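PDB 6DRS: dihydrofolate reductase, putative, which probably catalyses the NADPH-dependent reduction of dihydrofolate to tetrahydrofolate, the step blocked by antifolate inhibitors. Local coordinates for residues M41-R46 with E221-P226; I176-V181 with E203-E208. All coordinates share one frame; numbering follows the deposited sequence.

How the contacts relate
Both contacts involve strand 174-183, on its two faces: it forms one half of contact 2 and backs contact 1. In contact 1, helix 38-49 is joined to the end of helix 216-223 and the loop after it; Phe43 of the first helix and Trp222 and Val223 of the second rest on Val177. Contact 2 uses Ile176 and Met178, neighbours of Val177 on the other face, to pack against Leu205 of the short helix 203-206. The centres lie about 17 Å apart. Chemistry follows depth: contact 1 is partly buried and couples an outer arginine-glutamate salt bridge to an inner apolar layer, whereas contact 2 is wholly buried and purely apolar. Each contributes to the inhibitor pocket.

Contact 1 of 2, residues M41-R46 with E221-P226; sequences MSFFAR and EWVGEP. With H8A (3-{[(3R)-7,9-diamino-3-methyl-2,3-dihydrofuro[2,3-f]quinazolin-4-yl]oxy}benzonitrile), chain G.
Arg46 and Glu225 form a side-on, two-pronged salt bridge: NE of Arg46 donates to OE1 of Glu225 (2.8 Å, N-H...O 163°), and NH2 of Arg46 to OE2 of Glu225 (2.8 Å, 165°). Guanidinium and carboxylate are nearly coplanar, and each carboxylate oxygen is approached on its syn side, which fixes the rotation of both groups. The arginine chain bends at chi3 (-57°) to turn this edge toward Glu225, while the carbonyl O of Ser42 lies over one guanidinium face. OE1 of Glu225 has a second cationic partner in Arg50, whose guanidinium also bonds the carbonyl of Val223; two arginines would be expected to favour the ionised carboxylate.

Deeper than the salt bridge, the same carboxylate meets the Phe43 ring. OE2 of Glu225 sits at the ring edge, near its plane and 3.5 Å from CD1 of Phe43, with the ring standing almost perpendicular to the carboxylate. CG2 of Val223 makes a looser apolar approach, 4.4 Å from CE1 of Phe43. Helix 216-223 ends here, and Gly224 takes positive phi as the chain leaves it, leading into Glu225.

The next residue of helix 38-49, Phe44, serves the inhibitor pocket. One face of its ring, near the rim, is covered by the inhibitor's diaminoquinazoline, CD1 of Phe44 being 3.3 Å from C8 of H8A, and the nitrile nitrogen meets the ring in plane at its edge. SD of Met41 lies 3.4 Å from C14 of H8A, where the benzonitrile ring joins its ether oxygen. One helix thus faces both the antifolate site and the 221-226 turn. Phe43 and Val223 rest together on Val177 of strand 174-183, Phe43 also reaches Met241 of strand 237-246, and Val47 of helix 38-49 packs against Val223 and Glu225.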
loop_
_atom_site.group_PDB
_atom_site.type_symbol
_atom_site.label_atom_id
_atom_site.label_comp_id
_atom_site.label_asym_id
_atom_site.label_seq_id
_atom_site.Cartn_x
_atom_site.Cartn_y
_atom_site.Cartn_z
ATOM N N MET A 41 1.977 -9.801 1.761
ATOM C CA MET A 41 2.595 -9.419 0.488
ATOM C C MET A 41 1.653 -9.710 -0.685
ATOM O O MET A 41 1.485 -8.869 -1.567
ATOM C CB MET A 41 3.842 -10.265 0.222
ATOM C CG MET A 41 4.982 -9.949 1.123
ATOM S SD MET A 41 5.547 -8.259 0.901
ATOM C CE MET A 41 7.157 -8.429 1.688
ATOM N N SER A 42 1.125 -10.934 -0.734
ATOM C CA SER A 42 0.291 -11.295 -1.856
ATOM C C SER A 42 -1.041 -10.520 -1.792
ATOM O O SER A 42 -1.588 -10.078 -2.831
ATOM C CB SER A 42 0.138 -12.801 -1.969
ATOM O OG SER A 42 -0.650 -13.314 -0.906
ATOM N N PHE A 43 -1.539 -10.314 -0.573
ATOM C CA PHE A 43 -2.740 -9.551 -0.358
ATOM C C PHE A 43 -2.516 -8.113 -0.832
ATOM O O PHE A 43 -3.358 -7.531 -1.532
ATOM C CB PHE A 43 -3.207 -9.614 1.103
ATOM C CG PHE A 43 -4.335 -8.660 1.442
ATOM C CD1 PHE A 43 -5.667 -9.023 1.248
ATOM C CD2 PHE A 43 -4.079 -7.403 1.983
ATOM C CE1 PHE A 43 -6.703 -8.158 1.587
ATOM C CE2 PHE A 43 -5.109 -6.531 2.304
ATOM C CZ PHE A 43 -6.425 -6.903 2.100
ATOM N N PHE A 44 -1.389 -7.540 -0.443
ATOM C CA PHE A 44 -1.075 -6.166 -0.844
ATOM C C PHE A 44 -0.991 -6.086 -2.373
ATOM O O PHE A 44 -1.464 -5.129 -2.953
ATOM C CB PHE A 44 0.232 -5.678 -0.213
ATOM C CG PHE A 44 0.735 -4.371 -0.781
ATOM C CD1 PHE A 44 0.274 -3.148 -0.291
ATOM C CD2 PHE A 44 1.687 -4.358 -1.800
ATOM C CE1 PHE A 44 0.747 -1.945 -0.812
ATOM C CE2 PHE A 44 2.147 -3.153 -2.322
ATOM C CZ PHE A 44 1.678 -1.951 -1.829
ATOM N N ALA A 45 -0.361 -7.099 -2.976
ATOM C CA ALA A 45 -0.108 -7.114 -4.405
ATOM C C ALA A 45 -1.445 -7.216 -5.158
ATOM O O ALA A 45 -1.738 -6.363 -6.006
ATOM C CB ALA A 45 0.849 -8.232 -4.768
ATOM N N ARG A 46 -2.272 -8.193 -4.790
ATOM C CA ARG A 46 -3.562 -8.435 -5.482
ATOM C C ARG A 46 -4.464 -7.215 -5.340
ATOM O O ARG A 46 -5.039 -6.773 -6.309
ATOM C CB ARG A 46 -4.313 -9.658 -4.948
ATOM C CG ARG A 46 -3.589 -10.965 -5.199
ATOM C CD ARG A 46 -4.572 -12.068 -4.843
ATOM N NE ARG A 46 -5.042 -11.941 -3.466
ATOM C CZ ARG A 46 -4.416 -12.406 -2.389
ATOM N NH1 ARG A 46 -3.329 -13.152 -2.506
ATOM N NH2 ARG A 46 -4.900 -12.144 -1.193
ATOM N N GLU A 221 -15.840 -5.517 -0.206
ATOM C CA GLU A 221 -16.275 -4.671 -1.335
ATOM C C GLU A 221 -15.143 -3.707 -1.728
ATOM O O GLU A 221 -14.864 -3.563 -2.921
ATOM C CB GLU A 221 -17.519 -3.861 -0.971
ATOM C CG GLU A 221 -18.734 -4.718 -0.660
ATOM C CD GLU A 221 -19.897 -3.974 -0.027
ATOM O OE1 GLU A 221 -19.761 -2.773 0.275
ATOM O OE2 GLU A 221 -20.938 -4.609 0.187
ATOM N N TRP A 222 -14.502 -3.047 -0.751
ATOM C CA TRP A 222 -13.385 -2.120 -1.047
ATOM C C TRP A 222 -12.312 -2.826 -1.856
ATOM O O TRP A 222 -11.761 -2.261 -2.767
ATOM C CB TRP A 222 -12.726 -1.589 0.210
ATOM C CG TRP A 222 -13.627 -0.806 1.098
ATOM C CD1 TRP A 222 -14.903 -0.401 0.824
ATOM C CD2 TRP A 222 -13.307 -0.315 2.412
ATOM N NE1 TRP A 222 -15.409 0.286 1.893
ATOM C CE2 TRP A 222 -14.452 0.369 2.880
ATOM C CE3 TRP A 222 -12.165 -0.365 3.228
ATOM C CZ2 TRP A 222 -14.490 0.997 4.127
ATOM C CZ3 TRP A 222 -12.216 0.245 4.467
ATOM C CH2 TRP A 222 -13.365 0.902 4.912
ATOM N N VAL A 223 -11.974 -4.046 -1.507
ATOM C CA VAL A 223 -10.681 -4.499 -1.995
ATOM C C VAL A 223 -10.895 -5.534 -3.100
ATOM O O VAL A 223 -9.918 -5.951 -3.706
ATOM C CB VAL A 223 -9.773 -5.022 -0.859
ATOM C CG1 VAL A 223 -9.556 -3.975 0.215
ATOM C CG2 VAL A 223 -10.256 -6.340 -0.257
ATOM N N GLY A 224 -12.144 -6.003 -3.298
ATOM C CA GLY A 224 -12.473 -6.879 -4.439
ATOM C C GLY A 224 -12.045 -8.328 -4.258
ATOM O O GLY A 224 -11.898 -9.057 -5.239
ATOM N N GLU A 225 -11.775 -8.755 -3.027
ATOM C CA GLU A 225 -11.624 -10.180 -2.707
ATOM C C GLU A 225 -12.197 -10.411 -1.299
ATOM O O GLU A 225 -12.343 -9.462 -0.536
ATOM C CB GLU A 225 -10.177 -10.652 -2.825
ATOM C CG GLU A 225 -9.257 -9.869 -1.906
ATOM C CD GLU A 225 -7.834 -10.374 -1.966
ATOM O OE1 GLU A 225 -7.157 -10.169 -3.023
ATOM O OE2 GLU A 225 -7.438 -11.036 -0.996
ATOM N N PRO A 226 -12.560 -11.652 -0.982
ATOM C CA PRO A 226 -13.171 -11.942 0.313
ATOM C C PRO A 226 -12.209 -11.688 1.488
ATOM O O PRO A 226 -11.078 -12.160 1.467
ATOM C CB PRO A 226 -13.505 -13.441 0.249
ATOM C CG PRO A 226 -13.504 -13.788 -1.230
ATOM C CD PRO A 226 -12.505 -12.842 -1.850
HETATM C C2 H8A G . 4.853 -4.056 1.445
HETATM C C3 H8A G . 3.789 -4.722 2.062
HETATM C C4 H8A G . 2.637 -4.002 2.443
HETATM C C5 H8A G . 2.552 -2.607 2.238
HETATM C C6 H8A G . 3.644 -1.978 1.595
HETATM C C7 H8A G . 4.755 -2.692 1.238
HETATM C C8 H8A G . 1.403 -1.945 2.609
HETATM O O1 H8A G . 5.971 -4.730 1.058
HETATM C C10 H8A G . 0.471 -3.940 3.390
HETATM C C14 H8A G . 6.245 -5.092 -0.250
HETATM C C15 H8A G . 7.577 -5.409 -0.595
HETATM C C16 H8A G . 7.883 -5.783 -1.915
HETATM C C17 H8A G . 6.858 -5.838 -2.878
HETATM C C18 H8A G . 5.516 -5.533 -2.570
HETATM N N9 H8A G . 0.387 -2.618 3.194
HETATM N N11 H8A G . 1.587 -4.621 3.051
HETATM N N12 H8A G . 1.289 -0.513 2.354
HETATM N N13 H8A G . -0.609 -4.706 4.019
HETATM C C19 H8A G . 5.234 -5.154 -1.240
HETATM C C20 H8A G . 4.559 -5.587 -3.509
HETATM N N21 H8A G . 3.725 -5.590 -4.371
HETATM C C22 H8A G . 5.761 -1.832 0.625
HETATM C C23 H8A G . 5.153 -0.448 0.871
HETATM O O24 H8A G . 3.784 -0.651 1.264
HETATM C C25 H8A G . 5.672 -1.995 -0.877
#

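Contact 2 of 2, residues I176-V181 with E203-E208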
loop_
_atom_site.group_PDB
_atom_site.type_symbol
_atom_site.label_atom_id
_atom_site.label_comp_id
_atom_site.label_asym_id
_atom_site.label_seq_id
_atom_site.Cartn_x
_atom_site.Cartn_y
_atom_site.Cartn_z
ATOM N N ILE A 176 -9.107 3.175 5.567
ATOM C CA ILE A 176 -7.884 2.482 5.862
ATOM C C ILE A 176 -8.124 0.978 5.732
ATOM O O ILE A 176 -8.972 0.427 6.418
ATOM C CB ILE A 176 -7.335 2.891 7.246
ATOM C CG1 ILE A 176 -6.915 4.361 7.265
ATOM C CG2 ILE A 176 -6.173 1.988 7.614
ATOM C CD1 ILE A 176 -6.731 4.929 8.651
ATOM N N VAL A 177 -7.361 0.322 4.854
ATOM C CA VAL A 177 -7.324 -1.133 4.834
ATOM C C VAL A 177 -6.073 -1.590 5.607
ATOM O O VAL A 177 -4.909 -1.320 5.184
ATOM C CB VAL A 177 -7.321 -1.653 3.386
ATOM C CG1 VAL A 177 -7.081 -3.148 3.327
ATOM C CG2 VAL A 177 -8.617 -1.245 2.699
ATOM N N MET A 178 -6.273 -2.250 6.742
ATOM C CA MET A 178 -5.142 -2.464 7.639
ATOM C C MET A 178 -4.925 -3.962 7.870
ATOM O O MET A 178 -5.884 -4.688 8.170
ATOM C CB MET A 178 -5.350 -1.758 8.983
ATOM C CG MET A 178 -4.191 -2.022 9.954
ATOM S SD MET A 178 -4.301 -1.128 11.520
ATOM C CE MET A 178 -4.132 0.585 11.014
ATOM N N THR A 179 -3.684 -4.428 7.708
ATOM C CA THR A 179 -3.348 -5.758 8.144
ATOM C C THR A 179 -2.722 -5.659 9.542
ATOM O O THR A 179 -1.671 -5.011 9.708
ATOM C CB THR A 179 -2.356 -6.445 7.202
ATOM O OG1 THR A 179 -2.846 -6.410 5.856
ATOM C CG2 THR A 179 -2.074 -7.867 7.643
ATOM N N ASN A 180 -3.377 -6.264 10.540
ATOM C CA ASN A 180 -2.833 -6.384 11.920
ATOM C C ASN A 180 -1.882 -7.575 11.981
ATOM O O ASN A 180 -2.226 -8.673 11.549
ATOM C CB ASN A 180 -3.909 -6.572 12.990
ATOM C CG ASN A 180 -4.829 -5.389 13.017
ATOM O OD1 ASN A 180 -4.375 -4.260 12.853
ATOM N ND2 ASN A 180 -6.119 -5.655 13.100
ATOM N N VAL A 181 -0.688 -7.301 12.507
ATOM C CA VAL A 181 0.402 -8.282 12.606
ATOM C C VAL A 181 0.787 -8.409 14.088
ATOM O O VAL A 181 1.111 -7.414 14.736
ATOM C CB VAL A 181 1.620 -7.875 11.741
ATOM C CG1 VAL A 181 2.811 -8.796 11.973
ATOM C CG2 VAL A 181 1.265 -7.843 10.258
ATOM N N GLU A 203 -4.941 5.356 18.548
ATOM C CA GLU A 203 -5.973 5.184 19.542
ATOM C C GLU A 203 -7.328 5.538 18.920
ATOM O O GLU A 203 -8.339 4.880 19.202
ATOM C CB GLU A 203 -5.645 6.015 20.787
ATOM C CG GLU A 203 -4.585 5.371 21.680
ATOM C CD GLU A 203 -4.947 4.024 22.307
ATOM O OE1 GLU A 203 -4.021 3.229 22.618
ATOM O OE2 GLU A 203 -6.156 3.761 22.485
ATOM N N GLU A 204 -7.320 6.511 18.019
ATOM C CA GLU A 204 -8.556 6.947 17.445
ATOM C C GLU A 204 -9.175 5.848 16.563
ATOM O O GLU A 204 -10.392 5.834 16.416
ATOM C CB GLU A 204 -8.424 8.356 16.874
ATOM C CG GLU A 204 -7.775 8.427 15.514
ATOM C CD GLU A 204 -7.252 9.823 15.203
ATOM O OE1 GLU A 204 -6.449 10.358 16.028
ATOM O OE2 GLU A 204 -7.653 10.389 14.140
ATOM N N LEU A 205 -8.373 4.914 16.024
ATOM C CA LEU A 205 -8.898 3.740 15.314
ATOM C C LEU A 205 -9.313 2.658 16.314
ATOM O O LEU A 205 -10.374 2.070 16.185
ATOM C CB LEU A 205 -7.826 3.167 14.385
ATOM C CG LEU A 205 -7.252 4.129 13.350
ATOM C CD1 LEU A 205 -6.124 3.460 12.583
ATOM C CD2 LEU A 205 -8.344 4.634 12.412
ATOM N N LEU A 206 -8.461 2.367 17.285
ATOM C CA LEU A 206 -8.752 1.253 18.186
ATOM C C LEU A 206 -9.954 1.611 19.086
ATOM O O LEU A 206 -10.679 0.713 19.506
ATOM C CB LEU A 206 -7.494 0.849 18.976
ATOM C CG LEU A 206 -6.230 0.558 18.158
ATOM C CD1 LEU A 206 -4.965 0.674 19.007
ATOM C CD2 LEU A 206 -6.283 -0.799 17.450
ATOM N N MET A 207 -10.209 2.899 19.327
ATOM C CA MET A 207 -11.323 3.321 20.182
ATOM C C MET A 207 -12.468 3.871 19.322
ATOM O O MET A 207 -13.465 4.382 19.847
ATOM C CB MET A 207 -10.897 4.419 21.169
ATOM C CG MET A 207 -9.779 4.029 22.116
ATOM S SD MET A 207 -10.196 2.618 23.172
ATOM C CE MET A 207 -9.399 1.242 22.343
ATOM N N GLU A 208 -12.310 3.820 18.008
ATOM C CA GLU A 208 -13.335 4.311 17.077
ATOM C C GLU A 208 -13.766 5.752 17.392
ATOM O O GLU A 208 -14.947 6.016 17.539
ATOM C CB GLU A 208 -14.520 3.346 17.038
ATOM C CG GLU A 208 -14.273 2.222 16.064
ATOM C CD GLU A 208 -15.301 1.112 16.065
ATOM O OE1 GLU A 208 -15.193 0.243 16.941
ATOM O OE2 GLU A 208 -16.180 1.101 15.158
#
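Ile176 opens the contact with its CD1 methyl, which meets CD2 of Leu205 at 4.1 Å. Its CG1 branch lies anti to the carbonyl carbon (chi1 -66°) and continues extended to CD1, carrying the methyl out to the helix, where the side chain crosses that of Leu205 at about a right angle. Two places along the strand, Met178 projects from the same face. With CG anti to the backbone N (chi1 178°) and the next torsion also extended, the chain runs straight out to the sulfur, then bends at chi3 (-66°) to set its terminal methyl against the other branch of Leu205, CE of Met178 standing 3.8 Å from CD1 of Leu205. The leucine therefore divides its two methyls between the strand side chains, one to each, in a buried contact made by apolar side chains, meeting through methyl groups.

Thr179, the next residue, belongs to the alternate face of the strand, where it touches the inhibitor and its OG1 is hydrogen-bonded to Asp40. Strand alternation thus separates the antifolate pocket from the leucine packing within a single step of sequence.

On the opposing segment, Met207 N makes an ordinary helical bond to Glu203 O; the helix then ends in a Schellman motif, with Glu208 in positive phi and its N bonded back to Leu205 O. Helix 203-206 lies beside strand 211-213, whose Trp211 touches both Ile176 and Leu205 and bonds Glu204 through its indole NH. Strand 174-183 itself runs in the central sheet between strand 7-17, parallel to it, and the antiparallel strand 237-246.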